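Local coordinates for protein K5 lyase (Enterobacteria phage k1-5, PDB 2X3H) that probably cleaves the K5 capsular polysaccharide of its bacterial host by a lyase mechanism, as a trimeric tail spike, at residues 345-357 and 366-378. Residues are numbered along the deposited sequence; the frame is centred on the assembly and turned at random.
Unlike the reference sequence in segment 345-357: Arg-347 (reference Gly).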
loop_
_atom_site.group_PDB
_atom_site.type_symbol
_atom_site.label_atom_id
_atom_site.label_comp_id
_atom_site.label_asym_id
_atom_site.label_seq_id
_atom_site.Cartn_x
_atom_site.Cartn_y
_atom_site.Cartn_z
ATOM N N GLY A 345 -31.784 -4.708 12.432
ATOM C CA GLY A 345 -31.865 -5.534 13.641
ATOM C C GLY A 345 -31.811 -7.029 13.376
ATOM O O GLY A 345 -31.929 -7.832 14.301
ATOM N N GLN A 346 -31.611 -7.397 12.110
ATOM C CA GLN A 346 -31.557 -8.789 11.666
ATOM C C GLN A 346 -30.156 -9.349 11.852
ATOM O O GLN A 346 -29.197 -8.589 11.914
ATOM C CB GLN A 346 -31.904 -8.869 10.180
ATOM C CG GLN A 346 -33.294 -8.351 9.841
ATOM C CD GLN A 346 -33.495 -8.095 8.353
ATOM O OE1 GLN A 346 -32.539 -7.912 7.601
ATOM N NE2 GLN A 346 -34.759 -8.063 7.927
ATOM N N ARG A 347 -30.031 -10.669 11.915
ATOM C CA ARG A 347 -28.712 -11.282 12.109
ATOM C C ARG A 347 -27.833 -10.978 10.910
ATOM O O ARG A 347 -28.304 -10.992 9.775
ATOM C CB ARG A 347 -28.828 -12.793 12.294
ATOM C CG ARG A 347 -29.687 -13.212 13.485
ATOM C CD ARG A 347 -29.301 -14.605 13.991
ATOM N NE ARG A 347 -28.032 -14.577 14.728
ATOM C CZ ARG A 347 -26.849 -14.888 14.206
ATOM N NH1 ARG A 347 -26.761 -15.265 12.933
ATOM N NH2 ARG A 347 -25.749 -14.818 14.957
ATOM N N GLN A 348 -26.558 -10.705 11.161
ATOM C CA GLN A 348 -25.620 -10.407 10.080
ATOM C C GLN A 348 -24.297 -11.117 10.348
ATOM O O GLN A 348 -23.654 -10.882 11.375
ATOM C CB GLN A 348 -25.413 -8.895 9.970
ATOM C CG GLN A 348 -24.375 -8.463 8.946
ATOM C CD GLN A 348 -24.069 -6.993 9.067
ATOM O OE1 GLN A 348 -23.267 -6.587 9.904
ATOM N NE2 GLN A 348 -24.726 -6.180 8.255
ATOM N N THR A 349 -23.897 -11.997 9.436
ATOM C CA THR A 349 -22.580 -12.611 9.547
ATOM C C THR A 349 -21.521 -11.703 8.944
ATOM O O THR A 349 -21.815 -10.835 8.119
ATOM C CB THR A 349 -22.522 -13.957 8.832
ATOM O OG1 THR A 349 -22.816 -13.770 7.443
ATOM C CG2 THR A 349 -23.514 -14.926 9.460
ATOM N N ALA A 350 -20.285 -11.917 9.381
ATOM C CA ALA A 350 -19.132 -11.171 8.895
ATOM C C ALA A 350 -18.076 -12.143 8.377
ATOM O O ALA A 350 -17.835 -13.196 8.975
ATOM C CB ALA A 350 -18.540 -10.302 10.012
ATOM N N THR A 351 -17.445 -11.773 7.265
ATOM C CA THR A 351 -16.321 -12.520 6.716
ATOM C C THR A 351 -15.389 -11.517 6.043
ATOM O O THR A 351 -15.737 -10.968 5.003
ATOM C CB THR A 351 -16.806 -13.530 5.647
ATOM O OG1 THR A 351 -17.757 -14.432 6.227
ATOM C CG2 THR A 351 -15.633 -14.342 5.096
ATOM N N ILE A 352 -14.217 -11.244 6.619
ATOM C CA ILE A 352 -13.344 -10.217 6.028
ATOM C C ILE A 352 -12.620 -10.711 4.767
ATOM O O ILE A 352 -12.330 -9.921 3.852
ATOM C CB ILE A 352 -12.358 -9.613 7.079
ATOM C CG1 ILE A 352 -11.694 -8.334 6.557
ATOM C CG2 ILE A 352 -11.301 -10.623 7.502
ATOM C CD1 ILE A 352 -11.098 -7.480 7.646
ATOM N N ALA A 353 -12.343 -12.014 4.724
ATOM C CA ALA A 353 -11.744 -12.625 3.535
ATOM C C ALA A 353 -12.363 -14.005 3.353
ATOM O O ALA A 353 -12.342 -14.825 4.275
ATOM C CB ALA A 353 -10.223 -12.733 3.698
ATOM N N ARG A 354 -12.909 -14.252 2.165
ATOM C CA ARG A 354 -13.562 -15.521 1.851
ATOM C C ARG A 354 -12.878 -16.156 0.656
ATOM O O ARG A 354 -12.786 -15.533 -0.400
ATOM C CB ARG A 354 -15.054 -15.289 1.551
ATOM C CG ARG A 354 -15.799 -16.549 1.156
ATOM C CD ARG A 354 -17.305 -16.276 1.016
ATOM N NE ARG A 354 -18.055 -17.475 0.656
ATOM C CZ ARG A 354 -19.383 -17.537 0.616
ATOM N NH1 ARG A 354 -20.122 -16.470 0.931
ATOM N NH2 ARG A 354 -19.974 -18.674 0.263
ATOM N N PHE A 355 -12.389 -17.383 0.842
ATOM C CA PHE A 355 -11.660 -18.094 -0.194
ATOM C C PHE A 355 -12.589 -19.148 -0.750
ATOM O O PHE A 355 -12.848 -20.181 -0.124
ATOM C CB PHE A 355 -10.353 -18.664 0.382
ATOM C CG PHE A 355 -9.439 -17.584 0.917
ATOM C CD1 PHE A 355 -9.573 -17.136 2.220
ATOM C CD2 PHE A 355 -8.486 -16.986 0.108
ATOM C CE1 PHE A 355 -8.746 -16.107 2.705
ATOM C CE2 PHE A 355 -7.666 -15.972 0.579
ATOM C CZ PHE A 355 -7.798 -15.536 1.882
ATOM N N ILE A 356 -13.109 -18.842 -1.931
ATOM C CA ILE A 356 -14.221 -19.581 -2.514
ATOM C C ILE A 356 -13.754 -20.774 -3.324
ATOM O O ILE A 356 -12.826 -20.673 -4.120
ATOM C CB ILE A 356 -15.019 -18.678 -3.476
ATOM C CG1 ILE A 356 -15.605 -17.478 -2.736
ATOM C CG2 ILE A 356 -16.092 -19.477 -4.220
ATOM C CD1 ILE A 356 -16.236 -16.439 -3.656
ATOM N N GLY A 357 -14.423 -21.902 -3.136
ATOM C CA GLY A 357 -14.181 -23.055 -3.997
ATOM C C GLY A 357 -12.749 -23.543 -3.967
ATOM O O GLY A 357 -12.249 -23.913 -2.905
ATOM N N VAL A 366 -5.374 -8.351 6.678
ATOM C CA VAL A 366 -6.704 -7.908 7.080
ATOM C C VAL A 366 -6.773 -7.346 8.498
ATOM O O VAL A 366 -5.981 -7.731 9.366
ATOM C CB VAL A 366 -7.724 -9.055 6.942
ATOM C CG1 VAL A 366 -7.749 -9.565 5.483
ATOM C CG2 VAL A 366 -7.402 -10.176 7.906
ATOM N N PHE A 367 -7.758 -6.469 8.700
ATOM C CA PHE A 367 -7.991 -5.782 9.965
ATOM C C PHE A 367 -9.492 -5.903 10.278
ATOM O O PHE A 367 -10.276 -5.026 9.883
ATOM C CB PHE A 367 -7.638 -4.289 9.812
ATOM C CG PHE A 367 -6.199 -4.035 9.464
ATOM C CD1 PHE A 367 -5.784 -4.016 8.139
ATOM C CD2 PHE A 367 -5.254 -3.833 10.464
ATOM C CE1 PHE A 367 -4.434 -3.784 7.818
ATOM C CE2 PHE A 367 -3.932 -3.603 10.164
ATOM C CZ PHE A 367 -3.508 -3.576 8.849
ATOM N N PRO A 368 -9.911 -6.995 10.949
ATOM C CA PRO A 368 -11.315 -7.202 11.347
ATOM C C PRO A 368 -11.669 -6.359 12.584
ATOM O O PRO A 368 -11.817 -6.880 13.695
ATOM C CB PRO A 368 -11.379 -8.707 11.635
ATOM C CG PRO A 368 -9.973 -9.033 12.134
ATOM C CD PRO A 368 -9.051 -8.149 11.299
ATOM N N SER A 369 -11.785 -5.052 12.364
ATOM C CA SER A 369 -12.087 -4.100 13.440
ATOM C C SER A 369 -13.587 -4.066 13.735
ATOM O O SER A 369 -14.270 -3.051 13.532
ATOM C CB SER A 369 -11.558 -2.717 13.059
ATOM O OG SER A 369 -10.154 -2.790 12.797
ATOM N N TYR A 370 -14.095 -5.200 14.195
ATOM C CA TYR A 370 -15.512 -5.357 14.486
ATOM C C TYR A 370 -15.708 -6.519 15.458
ATOM O O TYR A 370 -14.813 -7.371 15.618
ATOM C CB TYR A 370 -16.295 -5.587 13.189
ATOM C CG TYR A 370 -15.854 -6.790 12.371
ATOM C CD1 TYR A 370 -16.204 -8.083 12.754
ATOM C CD2 TYR A 370 -15.116 -6.625 11.196
ATOM C CE1 TYR A 370 -15.812 -9.189 12.001
ATOM C CE2 TYR A 370 -14.719 -7.724 10.437
ATOM C CZ TYR A 370 -15.066 -8.993 10.836
ATOM O OH TYR A 370 -14.689 -10.079 10.084
ATOM N N SER A 371 -16.873 -6.565 16.093
ATOM C CA SER A 371 -17.128 -7.559 17.146
ATOM C C SER A 371 -17.806 -8.859 16.696
ATOM O O SER A 371 -17.789 -9.859 17.428
ATOM C CB SER A 371 -17.904 -6.923 18.300
ATOM O OG SER A 371 -19.211 -6.547 17.891
ATOM N N ALA A 372 -18.426 -8.859 15.513
ATOM C CA ALA A 372 -18.993 -10.099 14.969
ATOM C C ALA A 372 -17.938 -11.215 14.963
ATOM O O ALA A 372 -16.743 -10.952 14.760
ATOM C CB ALA A 372 -19.542 -9.866 13.556
ATOM N N THR A 373 -18.374 -12.459 15.157
ATOM C CA THR A 373 -17.411 -13.562 15.346
ATOM C C THR A 373 -16.694 -14.040 14.083
ATOM O O THR A 373 -15.563 -14.510 14.162
ATOM C CB THR A 373 -18.060 -14.769 16.030
ATOM O OG1 THR A 373 -19.079 -15.302 15.184
ATOM C CG2 THR A 373 -18.654 -14.355 17.372
ATOM N N GLY A 374 -17.335 -13.929 12.927
ATOM C CA GLY A 374 -16.723 -14.437 11.703
ATOM C C GLY A 374 -15.591 -13.542 11.231
ATOM O O GLY A 374 -15.716 -12.310 11.246
ATOM N N VAL A 375 -14.489 -14.156 10.807
ATOM C CA VAL A 375 -13.366 -13.398 10.254
ATOM C C VAL A 375 -12.909 -14.005 8.914
ATOM O O VAL A 375 -13.040 -13.373 7.874
ATOM C CB VAL A 375 -12.159 -13.301 11.236
ATOM C CG1 VAL A 375 -11.034 -12.497 10.599
ATOM C CG2 VAL A 375 -12.581 -12.660 12.566
ATOM N N ILE A 376 -12.406 -15.244 8.937
ATOM C CA ILE A 376 -11.919 -15.894 7.706
ATOM C C ILE A 376 -12.776 -17.094 7.332
ATOM O O ILE A 376 -13.165 -17.874 8.213
ATOM C CB ILE A 376 -10.450 -16.367 7.876
ATOM C CG1 ILE A 376 -9.549 -15.185 8.220
ATOM C CG2 ILE A 376 -9.920 -17.018 6.601
ATOM C CD1 ILE A 376 -8.239 -15.590 8.903
ATOM N N THR A 377 -13.068 -17.253 6.035
ATOM C CA THR A 377 -13.706 -18.483 5.539
ATOM C C THR A 377 -12.837 -19.128 4.468
ATOM O O THR A 377 -12.570 -18.506 3.431
ATOM C CB THR A 377 -15.114 -18.219 4.951
ATOM O OG1 THR A 377 -15.996 -17.754 5.989
ATOM C CG2 THR A 377 -15.667 -19.493 4.328
ATOM N N PHE A 378 -12.389 -20.352 4.745
ATOM C CA PHE A 378 -11.662 -21.174 3.777
ATOM C C PHE A 378 -12.649 -22.249 3.340
ATOM O O PHE A 378 -13.015 -23.113 4.147
ATOM C CB PHE A 378 -10.467 -21.884 4.427
ATOM C CG PHE A 378 -9.357 -20.972 4.877
ATOM C CD1 PHE A 378 -8.706 -20.133 3.976
ATOM C CD2 PHE A 378 -8.926 -21.002 6.188
ATOM C CE1 PHE A 378 -7.666 -19.315 4.379
ATOM C CE2 PHE A 378 -7.872 -20.191 6.607
ATOM C CZ PHE A 378 -7.246 -19.343 5.700
HETATM O O HOH W 1 -20.206 -13.645 11.917
HETATM O O HOH W 2 -16.129 -15.924 7.876
#
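Two nearly straight backbone bonds join parallel strands 353-355 and 376-378: Thr-377 N to Ala-353 O (3.1 Å) and Phe-355 N to Thr-377 O (2.8 Å). Thr-377 thus uses both its N-H and its carbonyl on the same neighbouring strand. A third bond, from Ile-352 N to Val-375 O (2.7 Å), is more bent, at 137° about the hydrogen, where the chain turns its corner. Before the corner water takes over: one molecule accepts from both Ala-350 N and Gly-374 N, and another links the hydroxyls of Thr-351 and Thr-377, which stand 3.8 Å apart, OG1 to OG1. Ala-350 O meets Gly-374 CA at 3.2 Å, a CA-H...O contact between the closely spaced chains. Tyr-370 OH donates in plane to a lone pair of Gly-374 O, tying the loop between the two strands of 366-378 to itself, while the CE1 side of its ring lies against Ala-350 CB.

Ile-352 points into the coil. With CG1 anti to the backbone N (chi1 -166°), its CD1 reaches Val-366 CB and Phe-367 O, whereas CG2 runs alongside Val-375 CG1 (3.6 Å). Val-333 and Met-335 of strand 329-336 also pack on it. Phe-355 and Phe-378 lie side by side, near parallel at 30° but slid so far that they barely overlap; Phe-355 CD1 meets Phe-378 CD1 at 3.6 Å. On the other face of the sheet, Arg-354 extends past Thr-377 to a salt bridge with Glu-379.

Parallel pairing of strands from successive turns is characteristic of a parallel beta-helix, the fold of many phage tail spikes and polysaccharide lyases. Backbone bonds bind one coil to the next where the strands are regular, and, beside the corner, one water joins the two backbones where no direct bond does, while another joins two hydroxyls.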